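Side-chain contacts in alpha-1,2-Mannosidase (Trichoderma reesei, PDB 1HCU), which probably trims alpha-1,2-linked mannose residues from high-mannose N-glycans, as a calcium-dependent hydrolase of glycosyl hydrolase family 47: residues N28-H31 with H32-P36; E450-W453 with F454-L458; K203-S206 with Y207-P211; F262-Y265 with K266-V270; S408-Q411 with D412-W415. All coordinates share one frame; numbering follows the deposited sequence.

Interaction 1 (N28-H31 with H32-P36); sequences NAYH and HFAFP
An aromatic cluster of Tyr30, His31 and Phe35 closes the C-terminal end of helix 13-33, where the chain leaves the helix and runs on to a cis peptide bond before Pro36. The Tyr30 carbonyl takes the last bonds: Ala34 N lies 2.9 Å and Phe35 N 2.8 Å from Tyr30 O, reaching it from opposite faces of the carbonyl plane. With both bonds made, Phe35 lies back against the last turn. Its ring receives the edge of His31 on its face in an offset edge-to-face pair, planes at 82°, with His31 CD2 3.8 Å from Phe35 CD1. With CG anti to the backbone N (chi1 165°), the Tyr30 ring swings forward along the helix, where Ala34 CB comes within 3.6 Å of Tyr30 CD2. Phe35 CB makes an off-centre CH-pi contact with the same ring, and Tyr30 CE1 touches Phe35 CD2 at 3.6 Å. The Tyr30 hydroxyl bonds to His37 O, tying the ring to the exiting chain. Around this turn, Ala29, Tyr30, Phe33 and Ala34 pack on Leu40 of strand 39-41, Tyr30 and Phe35 meet Ala58 of helix 56-67, and Tyr80 of helix 71-80 stands edge-to-face with Phe35.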
# COMPACT_ATOMS: atom_id res chain seq x y z
N ASN A 28 -3.82 -16.41 -15.28
CA ASN A 28 -3.88 -17.76 -15.86
C ASN A 28 -2.97 -18.69 -15.06
O ASN A 28 -3.38 -19.78 -14.63
CB ASN A 28 -3.40 -17.76 -17.31
CG ASN A 28 -4.34 -17.03 -18.25
OD1 ASN A 28 -4.00 -16.78 -19.41
ND2 ASN A 28 -5.53 -16.70 -17.77
N ALA A 29 -1.73 -18.26 -14.87
CA ALA A 29 -0.77 -19.05 -14.13
C ALA A 29 -1.25 -19.29 -12.70
O ALA A 29 -1.20 -20.41 -12.21
CB ALA A 29 0.59 -18.36 -14.13
N TYR A 30 -1.72 -18.24 -12.04
CA TYR A 30 -2.20 -18.39 -10.67
C TYR A 30 -3.41 -19.31 -10.59
O TYR A 30 -3.49 -20.17 -9.71
CB TYR A 30 -2.54 -17.03 -10.04
CG TYR A 30 -3.38 -17.14 -8.78
CD1 TYR A 30 -4.76 -16.95 -8.81
CD2 TYR A 30 -2.80 -17.53 -7.58
CE1 TYR A 30 -5.55 -17.15 -7.68
CE2 TYR A 30 -3.58 -17.73 -6.43
CZ TYR A 30 -4.95 -17.54 -6.49
OH TYR A 30 -5.73 -17.78 -5.38
N HIS A 31 -4.35 -19.12 -11.50
CA HIS A 31 -5.57 -19.91 -11.53
C HIS A 31 -5.29 -21.39 -11.75
O HIS A 31 -5.91 -22.25 -11.13
CB HIS A 31 -6.50 -19.41 -12.64
CG HIS A 31 -7.82 -20.11 -12.68
ND1 HIS A 31 -8.62 -20.11 -13.80
CD2 HIS A 31 -8.49 -20.82 -11.74
CE1 HIS A 31 -9.73 -20.79 -13.55
NE2 HIS A 31 -9.67 -21.23 -12.30
N HIS A 32 -4.33 -21.68 -12.62
CA HIS A 32 -4.00 -23.05 -12.95
C HIS A 32 -3.09 -23.80 -11.98
O HIS A 32 -3.25 -25.00 -11.79
CB HIS A 32 -3.40 -23.11 -14.36
CG HIS A 32 -3.29 -24.50 -14.91
ND1 HIS A 32 -2.46 -25.45 -14.35
CD2 HIS A 32 -3.92 -25.10 -15.94
CE1 HIS A 32 -2.59 -26.59 -15.03
NE2 HIS A 32 -3.47 -26.40 -15.99
N PHE A 33 -2.14 -23.11 -11.36
CA PHE A 33 -1.21 -23.79 -10.46
C PHE A 33 -1.34 -23.52 -8.96
O PHE A 33 -0.83 -24.31 -8.15
CB PHE A 33 0.23 -23.50 -10.87
CG PHE A 33 0.59 -23.94 -12.26
CD1 PHE A 33 0.61 -23.03 -13.31
CD2 PHE A 33 0.94 -25.26 -12.52
CE1 PHE A 33 0.99 -23.43 -14.60
CE2 PHE A 33 1.32 -25.67 -13.79
CZ PHE A 33 1.35 -24.75 -14.84
N ALA A 34 -2.01 -22.44 -8.57
CA ALA A 34 -2.13 -22.09 -7.16
C ALA A 34 -3.54 -21.98 -6.59
O ALA A 34 -3.78 -22.38 -5.45
CB ALA A 34 -1.37 -20.80 -6.89
N PHE A 35 -4.46 -21.40 -7.36
CA PHE A 35 -5.83 -21.23 -6.90
C PHE A 35 -6.39 -22.53 -6.31
O PHE A 35 -6.14 -23.62 -6.84
CB PHE A 35 -6.69 -20.76 -8.08
CG PHE A 35 -8.11 -20.45 -7.71
CD1 PHE A 35 -9.13 -21.35 -8.00
CD2 PHE A 35 -8.43 -19.25 -7.08
CE1 PHE A 35 -10.45 -21.06 -7.68
CE2 PHE A 35 -9.75 -18.95 -6.74
CZ PHE A 35 -10.76 -19.86 -7.04
N PRO A 36 -7.14 -22.45 -5.19
CA PRO A 36 -7.53 -21.26 -4.42
C PRO A 36 -6.54 -20.88 -3.31
O PRO A 36 -6.90 -20.15 -2.39
CB PRO A 36 -8.88 -21.66 -3.82
CG PRO A 36 -9.27 -22.94 -4.55
CD PRO A 36 -7.96 -23.60 -4.79

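Interaction 2 (E450-W453 with F454-L458); sequences ESFW and FAEAL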
# COMPACT_ATOMS: atom_id res chain seq x y z
N GLU A 450 3.73 -12.24 -5.06
CA GLU A 450 2.87 -11.70 -4.02
C GLU A 450 1.53 -11.21 -4.57
O GLU A 450 1.45 -10.75 -5.71
CB GLU A 450 3.59 -10.56 -3.30
CG GLU A 450 4.82 -11.01 -2.55
CD GLU A 450 4.48 -11.64 -1.22
OE1 GLU A 450 5.38 -12.26 -0.61
OE2 GLU A 450 3.32 -11.50 -0.76
N SER A 451 0.50 -11.29 -3.74
CA SER A 451 -0.83 -10.87 -4.16
C SER A 451 -0.92 -9.38 -4.54
O SER A 451 -1.67 -9.03 -5.45
CB SER A 451 -1.87 -11.20 -3.07
OG SER A 451 -1.70 -10.40 -1.91
N PHE A 452 -0.16 -8.52 -3.87
CA PHE A 452 -0.22 -7.09 -4.21
C PHE A 452 0.26 -6.81 -5.65
O PHE A 452 0.09 -5.71 -6.17
CB PHE A 452 0.56 -6.25 -3.19
CG PHE A 452 1.96 -6.73 -2.91
CD1 PHE A 452 2.93 -6.70 -3.90
CD2 PHE A 452 2.31 -7.19 -1.64
CE1 PHE A 452 4.23 -7.10 -3.64
CE2 PHE A 452 3.61 -7.59 -1.36
CZ PHE A 452 4.58 -7.55 -2.37
N TRP A 453 0.83 -7.82 -6.30
CA TRP A 453 1.25 -7.66 -7.69
C TRP A 453 -0.07 -7.46 -8.45
O TRP A 453 -0.20 -6.56 -9.27
CB TRP A 453 1.97 -8.91 -8.17
CG TRP A 453 2.20 -9.00 -9.66
CD1 TRP A 453 1.78 -9.99 -10.48
CD2 TRP A 453 2.97 -8.09 -10.48
NE1 TRP A 453 2.23 -9.78 -11.76
CE2 TRP A 453 2.96 -8.62 -11.79
CE3 TRP A 453 3.65 -6.90 -10.23
CZ2 TRP A 453 3.62 -7.99 -12.85
CZ3 TRP A 453 4.31 -6.27 -11.28
CH2 TRP A 453 4.28 -6.82 -12.58
N PHE A 454 -1.06 -8.30 -8.12
CA PHE A 454 -2.38 -8.23 -8.74
C PHE A 454 -3.16 -6.98 -8.34
O PHE A 454 -3.73 -6.29 -9.18
CB PHE A 454 -3.24 -9.44 -8.34
CG PHE A 454 -2.86 -10.71 -9.02
CD1 PHE A 454 -2.26 -11.74 -8.30
CD2 PHE A 454 -3.12 -10.90 -10.38
CE1 PHE A 454 -1.91 -12.93 -8.93
CE2 PHE A 454 -2.77 -12.08 -11.01
CZ PHE A 454 -2.17 -13.11 -10.29
N ALA A 455 -3.19 -6.70 -7.04
CA ALA A 455 -3.95 -5.58 -6.53
C ALA A 455 -3.38 -4.18 -6.73
O ALA A 455 -4.13 -3.24 -6.96
CB ALA A 455 -4.23 -5.79 -5.04
N GLU A 456 -2.07 -4.06 -6.64
CA GLU A 456 -1.45 -2.74 -6.72
C GLU A 456 -0.57 -2.39 -7.91
O GLU A 456 -0.88 -1.47 -8.67
CB GLU A 456 -0.64 -2.52 -5.44
CG GLU A 456 -1.41 -2.72 -4.15
CD GLU A 456 -0.65 -2.18 -2.94
OE1 GLU A 456 -0.12 -2.99 -2.15
OE2 GLU A 456 -0.58 -0.95 -2.80
N ALA A 457 0.54 -3.08 -8.06
CA ALA A 457 1.44 -2.78 -9.16
C ALA A 457 0.71 -2.74 -10.50
O ALA A 457 0.81 -1.76 -11.23
CB ALA A 457 2.57 -3.78 -9.20
N LEU A 458 -0.04 -3.80 -10.82
CA LEU A 458 -0.74 -3.86 -12.10
C LEU A 458 -1.93 -2.89 -12.18
O LEU A 458 -2.30 -2.43 -13.27
CB LEU A 458 -1.19 -5.30 -12.39
CG LEU A 458 -0.05 -6.29 -12.67
CD1 LEU A 458 -0.60 -7.71 -12.83
CD2 LEU A 458 0.67 -5.88 -13.95
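Trp453 meets Leu458 and Ala457 in the first turns of helix 451-465, one of the helices of the (alpha/alpha)7 barrel characteristic of glycosyl hydrolase family 47, which includes a wider pi-type turn at 454-457. The backbone records the widening. Phe452 O accepts a bond from Glu456 N at 2.8 Å. The same oxygen, Phe452 O, also takes Ala457 N, while Leu458 N bonds five residues back to Trp453 O. Ala455 N keeps the ordinary spacing to Ser451 O.

Aromatic contacts centre on the indole. Trp453 CG stands anti to its N (chi1 168°), which lays the ring system along the helix and turns the edge of its five-membered ring toward the face of Phe454, planes at 59°. Beyond that pair, Phe23 of helix 13-33 meets Phe454 edge-to-face. Trp453 NE1 is hydrogen-bonded to Ser26 OG of the same helix.

Among polar groups, Ser451 OG bonds to Asp60, Arg104 and Ser56. The Glu456 side chain lies about 4 Å from the bound calcium ion and about 5 Å from that of Glu393, a predicted active-site residue, which places this turn beside the calcium ion and probably beside the catalytic centre.

Apolar contacts complete the set: Ala457 CB rests 3.5 Å from Trp453 CE3, and Leu458 CD1 sits over the indole face, 3.9 Å from the five-membered-ring centroid and 20° off its normal.

Interaction 3 (K203-S206 with Y207-P211); sequences KGES and YLLNP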
# COMPACT_ATOMS: atom_id res chain seq x y z
N LYS A 203 -11.47 4.01 18.06
CA LYS A 203 -11.03 4.10 19.44
C LYS A 203 -9.54 3.80 19.49
O LYS A 203 -8.77 4.52 20.12
CB LYS A 203 -11.79 3.11 20.34
CG LYS A 203 -11.35 3.16 21.80
CD LYS A 203 -12.32 2.42 22.72
CE LYS A 203 -11.99 2.67 24.19
NZ LYS A 203 -12.93 1.96 25.11
N GLY A 204 -9.14 2.74 18.80
CA GLY A 204 -7.73 2.40 18.79
C GLY A 204 -6.92 3.51 18.16
O GLY A 204 -5.78 3.77 18.56
N GLU A 205 -7.51 4.18 17.18
CA GLU A 205 -6.85 5.27 16.46
C GLU A 205 -6.70 6.51 17.34
O GLU A 205 -5.71 7.24 17.23
CB GLU A 205 -7.66 5.63 15.20
CG GLU A 205 -7.11 6.79 14.36
CD GLU A 205 -6.17 6.37 13.23
OE1 GLU A 205 -5.67 7.26 12.52
OE2 GLU A 205 -5.93 5.16 13.03
N SER A 206 -7.68 6.73 18.21
CA SER A 206 -7.69 7.90 19.09
C SER A 206 -6.40 8.10 19.88
O SER A 206 -5.97 9.23 20.08
CB SER A 206 -8.89 7.80 20.07
OG SER A 206 -8.66 6.84 21.08
N TYR A 207 -5.80 7.00 20.33
CA TYR A 207 -4.55 7.05 21.10
C TYR A 207 -3.38 7.59 20.28
O TYR A 207 -2.41 8.12 20.84
CB TYR A 207 -4.21 5.65 21.61
CG TYR A 207 -5.18 5.14 22.64
CD1 TYR A 207 -5.03 5.48 23.99
CD2 TYR A 207 -6.25 4.32 22.29
CE1 TYR A 207 -5.93 5.02 24.95
CE2 TYR A 207 -7.16 3.86 23.25
CZ TYR A 207 -6.99 4.21 24.58
OH TYR A 207 -7.85 3.73 25.53
N LEU A 208 -3.48 7.47 18.96
CA LEU A 208 -2.44 7.93 18.04
C LEU A 208 -2.60 9.40 17.66
O LEU A 208 -1.64 10.04 17.23
CB LEU A 208 -2.44 7.09 16.77
CG LEU A 208 -1.87 5.67 16.83
CD1 LEU A 208 -2.59 4.87 17.90
CD2 LEU A 208 -2.03 5.00 15.46
N LEU A 209 -3.81 9.94 17.83
CA LEU A 209 -4.09 11.33 17.47
C LEU A 209 -3.67 12.32 18.56
O LEU A 209 -3.35 13.47 18.26
CB LEU A 209 -5.57 11.49 17.13
CG LEU A 209 -6.07 10.54 16.03
CD1 LEU A 209 -7.53 10.84 15.73
CD2 LEU A 209 -5.20 10.67 14.76
N ASN A 210 -3.70 11.88 19.81
CA ASN A 210 -3.28 12.72 20.94
C ASN A 210 -2.29 11.85 21.71
O ASN A 210 -2.58 11.33 22.79
CB ASN A 210 -4.47 13.08 21.84
CG ASN A 210 -4.11 14.12 22.90
OD1 ASN A 210 -2.94 14.50 23.05
ND2 ASN A 210 -5.11 14.58 23.64
N PRO A 211 -1.09 11.68 21.14
CA PRO A 211 -0.00 10.88 21.70
C PRO A 211 0.40 11.22 23.12
O PRO A 211 0.76 12.36 23.43
CB PRO A 211 1.13 11.09 20.70
CG PRO A 211 0.88 12.48 20.20
CD PRO A 211 -0.61 12.46 19.98
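Tyr207 reaches back along the last full turn of helix 196-209 and brings its ring obliquely against the Lys203 carbonyl, with Tyr207 CD2 3.3 Å from Lys203 O. Gly204 O lies at the ring edge, near its plane. Within this turn the ring meets mostly main-chain oxygens, joined by Ser206 OG at 3.7 Å from Tyr207 CD2; the aliphatic end of Lys203 comes no nearer than 4.5 Å, from CE to Tyr207 OH. On the buried side, Leu208 CD1 approaches Gly204 O to 3.4 Å, and Leu209 CG lies 3.5 Å from Glu205 O.

The next shell sets these groups in place. Ser206 OG sits between its backbone N and carbonyl carbon (chi1 74°), a torsion that folds the hydroxyl back over the helix. From there it donates to Lys203 O, in the carbonyl plane on a lone pair, so the oxygen beside the Tyr207 ring is held by a side chain. The far end of the ring is fixed separately, through a hydrogen bond between Tyr207 OH and Ser152 O.

Backbone bonding loosens as the helix runs out. Leu208 N bonds to Glu205 O at 2.8 Å, a three-residue spacing, and Leu209 N approaches Ser206 O from well above the carbonyl plane. Asn210 N makes a weak bond to Ser206 O.

Outside the turn, Leu208 packs on Val175 and Ile178 of helix 175-178 and Phe247 of helix 245-257, while Glu205 and Leu209 lie against Leu251 of that helix and Tyr265 of helix 263-280.

Interaction 4 (F262-Y265 with K266-V270); sequences FAHY and KDRWV
Lys266 folds over the carbonyl of Ala263 in the first turn of helix 263-280, with Lys266 CB 3.1 Å and Lys266 CE 3.3 Å from Ala263 O. Bends at chi2 and chi3 (chi3 62°) curl the lysine around this oxygen instead of sending it straight out from the helix.

The charged contacts follow from that curl. It brings Lys266 NZ to 3.3 Å from Asp267 OD1, a salt bridge between adjacent residues that crosses the outer surface of the turn. Arg268, one residue further on, sends its guanidinium group away from the turn to a salt bridge between NH2 and Glu216 OE1.

Ring contacts lie along two sides of the helix. At the N-cap position, Phe262 points the edge of its ring at Tyr265, and Phe262 CD2 stands 3.7 Å above the tyrosine plane, over its centre. His264 CE1 comes within 4.4 Å of Arg268 CG, the methylene lying over one imidazole face, a loose contact on the exposed side. Met254 of helix 245-257 packs against both Phe262 and Tyr265.

Regular helical hydrogen bonds join the two segments: Lys266 N reaches Phe262 O, Asp267 N reaches Ala263 O, and Arg268 N and Trp269 N continue the pattern to His264 O and Tyr265 O.

The turn is thus chemically two-sided. Phe262 and Tyr265 bury aromatic surface against neighbouring helices, whereas the lysine-aspartate pair would probably offset charge locally at the outer surface.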
# COMPACT_ATOMS: atom_id res chain seq x y z
N PHE A 262 -13.85 13.45 9.91
CA PHE A 262 -12.43 13.25 10.16
C PHE A 262 -11.53 14.45 9.89
O PHE A 262 -10.37 14.30 9.52
CB PHE A 262 -11.94 12.03 9.37
CG PHE A 262 -12.80 10.81 9.55
CD1 PHE A 262 -13.88 10.58 8.69
CD2 PHE A 262 -12.57 9.91 10.59
CE1 PHE A 262 -14.72 9.47 8.88
CE2 PHE A 262 -13.40 8.81 10.78
CZ PHE A 262 -14.47 8.59 9.93
N ALA A 263 -12.07 15.65 10.10
CA ALA A 263 -11.33 16.89 9.91
C ALA A 263 -10.13 16.93 10.86
O ALA A 263 -9.09 17.51 10.55
CB ALA A 263 -12.23 18.09 10.18
N HIS A 264 -10.28 16.31 12.03
CA HIS A 264 -9.20 16.29 13.01
C HIS A 264 -8.05 15.42 12.51
O HIS A 264 -6.89 15.68 12.81
CB HIS A 264 -9.69 15.78 14.36
CG HIS A 264 -8.69 15.96 15.46
ND1 HIS A 264 -8.26 14.92 16.26
CD2 HIS A 264 -8.02 17.06 15.88
CE1 HIS A 264 -7.36 15.37 17.12
NE2 HIS A 264 -7.20 16.67 16.91
N TYR A 265 -8.39 14.37 11.75
CA TYR A 265 -7.40 13.46 11.18
C TYR A 265 -6.55 14.28 10.20
O TYR A 265 -5.33 14.12 10.12
CB TYR A 265 -8.09 12.33 10.41
CG TYR A 265 -8.62 11.19 11.27
CD1 TYR A 265 -8.36 9.86 10.90
CD2 TYR A 265 -9.36 11.42 12.42
CE1 TYR A 265 -8.83 8.79 11.66
CE2 TYR A 265 -9.84 10.35 13.19
CZ TYR A 265 -9.57 9.04 12.80
OH TYR A 265 -10.01 7.98 13.56
N LYS A 266 -7.22 15.16 9.48
CA LYS A 266 -6.59 16.04 8.50
C LYS A 266 -5.56 16.94 9.19
O LYS A 266 -4.47 17.15 8.67
CB LYS A 266 -7.64 16.92 7.82
CG LYS A 266 -7.05 18.04 6.99
CD LYS A 266 -7.93 19.27 6.99
CE LYS A 266 -8.10 19.84 8.38
NZ LYS A 266 -8.85 21.12 8.38
N ASP A 267 -5.92 17.48 10.36
CA ASP A 267 -5.00 18.35 11.10
C ASP A 267 -3.76 17.58 11.56
O ASP A 267 -2.65 18.11 11.51
CB ASP A 267 -5.69 18.97 12.32
CG ASP A 267 -6.63 20.12 11.95
OD1 ASP A 267 -6.62 20.56 10.77
OD2 ASP A 267 -7.37 20.59 12.84
N ARG A 268 -3.93 16.34 12.00
CA ARG A 268 -2.78 15.55 12.45
C ARG A 268 -1.84 15.24 11.27
O ARG A 268 -0.63 15.12 11.45
CB ARG A 268 -3.25 14.25 13.13
CG ARG A 268 -4.05 14.48 14.42
CD ARG A 268 -3.26 15.29 15.45
NE ARG A 268 -2.00 14.66 15.81
CZ ARG A 268 -1.14 15.13 16.71
NH1 ARG A 268 -1.40 16.26 17.35
NH2 ARG A 268 -0.02 14.47 16.96
N TRP A 269 -2.42 15.12 10.08
CA TRP A 269 -1.65 14.85 8.86
C TRP A 269 -0.80 16.08 8.50
O TRP A 269 0.39 15.96 8.17
CB TRP A 269 -2.60 14.55 7.69
CG TRP A 269 -1.89 14.13 6.43
CD1 TRP A 269 -1.46 12.88 6.12
CD2 TRP A 269 -1.46 14.99 5.37
NE1 TRP A 269 -0.77 12.90 4.94
CE2 TRP A 269 -0.75 14.17 4.45
CE3 TRP A 269 -1.59 16.35 5.10
CZ2 TRP A 269 -0.17 14.69 3.28
CZ3 TRP A 269 -1.01 16.86 3.93
CH2 TRP A 269 -0.31 16.03 3.04
N VAL A 270 -1.42 17.26 8.55
CA VAL A 270 -0.74 18.50 8.22
C VAL A 270 0.49 18.72 9.08
O VAL A 270 1.52 19.19 8.59
CB VAL A 270 -1.70 19.73 8.35
CG1 VAL A 270 -0.92 21.03 8.14
CG2 VAL A 270 -2.81 19.64 7.29

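Interaction 5 (S408-Q411 with D412-W415); sequences SKWQ and DLAW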
# COMPACT_ATOMS: atom_id res chain seq x y z
N SER A 408 2.34 14.08 -19.69
CA SER A 408 2.60 12.76 -20.25
C SER A 408 3.97 12.22 -19.85
O SER A 408 4.24 11.02 -19.97
CB SER A 408 2.48 12.78 -21.78
OG SER A 408 3.48 13.59 -22.38
N LYS A 409 4.83 13.11 -19.39
CA LYS A 409 6.17 12.73 -18.97
C LYS A 409 6.07 11.66 -17.89
O LYS A 409 6.87 10.72 -17.85
CB LYS A 409 6.89 13.95 -18.41
CG LYS A 409 8.37 14.02 -18.75
CD LYS A 409 9.12 12.81 -18.25
CE LYS A 409 10.14 12.34 -19.27
NZ LYS A 409 9.51 12.03 -20.60
N TRP A 410 5.08 11.79 -17.01
CA TRP A 410 4.91 10.84 -15.92
C TRP A 410 4.51 9.47 -16.43
O TRP A 410 4.95 8.45 -15.90
CB TRP A 410 3.88 11.37 -14.91
CG TRP A 410 4.35 12.64 -14.26
CD1 TRP A 410 3.93 13.90 -14.55
CD2 TRP A 410 5.37 12.78 -13.26
NE1 TRP A 410 4.63 14.82 -13.81
CE2 TRP A 410 5.53 14.16 -13.01
CE3 TRP A 410 6.18 11.86 -12.56
CZ2 TRP A 410 6.45 14.65 -12.08
CZ3 TRP A 410 7.10 12.36 -11.64
CH2 TRP A 410 7.23 13.74 -11.41
N GLN A 411 3.68 9.45 -17.46
CA GLN A 411 3.28 8.18 -18.04
C GLN A 411 4.52 7.50 -18.61
O GLN A 411 4.66 6.29 -18.52
CB GLN A 411 2.26 8.39 -19.14
CG GLN A 411 0.97 8.98 -18.64
CD GLN A 411 -0.00 9.19 -19.75
OE1 GLN A 411 0.27 9.95 -20.68
NE2 GLN A 411 -1.15 8.52 -19.68
N ASP A 412 5.42 8.29 -19.20
CA ASP A 412 6.64 7.72 -19.78
C ASP A 412 7.51 7.10 -18.69
O ASP A 412 8.07 6.02 -18.89
CB ASP A 412 7.43 8.80 -20.54
CG ASP A 412 6.70 9.30 -21.78
OD1 ASP A 412 7.01 10.42 -22.23
OD2 ASP A 412 5.82 8.59 -22.30
N LEU A 413 7.62 7.77 -17.55
CA LEU A 413 8.42 7.24 -16.46
C LEU A 413 7.81 5.93 -15.96
O LEU A 413 8.52 4.95 -15.77
CB LEU A 413 8.50 8.25 -15.31
CG LEU A 413 9.16 9.58 -15.69
CD1 LEU A 413 9.15 10.50 -14.49
CD2 LEU A 413 10.59 9.33 -16.18
N ALA A 414 6.49 5.92 -15.77
CA ALA A 414 5.79 4.72 -15.31
C ALA A 414 6.01 3.58 -16.30
O ALA A 414 6.24 2.43 -15.90
CB ALA A 414 4.30 5.01 -15.16
N TRP A 415 5.93 3.91 -17.58
CA TRP A 415 6.11 2.94 -18.66
C TRP A 415 7.52 2.37 -18.58
O TRP A 415 7.72 1.17 -18.74
CB TRP A 415 5.89 3.61 -20.02
CG TRP A 415 6.05 2.68 -21.18
CD1 TRP A 415 6.89 2.84 -22.24
CD2 TRP A 415 5.35 1.45 -21.40
NE1 TRP A 415 6.77 1.78 -23.11
CE2 TRP A 415 5.83 0.91 -22.61
CE3 TRP A 415 4.37 0.75 -20.69
CZ2 TRP A 415 5.35 -0.30 -23.13
CZ3 TRP A 415 3.90 -0.46 -21.20
CH2 TRP A 415 4.39 -0.96 -22.42
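Leu413 lies alongside Trp410, pointing the same way, and its CD1 methyl packs obliquely against the six-membered part of the indole: Leu413 CD1 is 3.8 Å from Trp410 CE3. Both residues have CG anti to the carbonyl carbon (chi1 near -62°), which gives two side chains three residues apart their common direction. Leu413 also turns its CG toward the backbone, 3.3 Å from Lys409 O.

The aliphatic part of Lys409 passes obliquely by the leucine, with CD 4.1 Å from Leu413 CG. The chain then bends at chi2, chi3 and chi4 and crosses Asp412 at about a right angle, which puts Lys409 NZ 3.4 Å from Asp412 OD1, a rather long salt bridge. Asp412 has a second cationic partner in Arg15, whose NH1 forms a salt bridge with the other carboxylate oxygen, OD2. Arg15 also makes a cation-pi contact with Trp415.

Underneath, the helix is regular: the backbone N atoms of Asp412, Leu413, Ala414 and Trp415 bond to the carbonyl oxygens four residues back, those of Ser408, Lys409, Trp410 and Gln411.

Beyond the turn, Trp410 packs on Ala401 and Tyr402 of helix 393-405 and Ile333 of helix 326-344, and Leu413 on Phe340 of the latter. Gln411 NE2 bonds to Ile464 O of helix 451-465. The first part of helix 408-425 is thus in contact with three other helices through these residues. Asp412, held between a lysine and an arginine, would be expected to keep its negative charge, and it links this turn electrostatically to helix 13-33.

Overall arrangement
Along the chain the order is interaction 1, interaction 3, interaction 4, interaction 5 and interaction 2, all local turns of separate helices in one family 47 domain. Interactions 1 and 2 have centres 15 Å apart and touch where Tyr30 CB meets Phe454 CZ, joining helix 13-33 to helix 451-465. Interactions 3 and 4, 12 Å between centres, form a second pair, with Pro211 CD 3.7 Å from Arg268 NH2. This pair lies across the chain's centre from interaction 1, about 41 Å away between centres of interactions 1 and 3. Interaction 5 touches none of the others. Interactions 1, 3, 4 and 5 lie 20 to 24 Å from the chain's centre, in the helical wall of the barrel, whereas interaction 2 is 10 Å from it, next to the calcium ion.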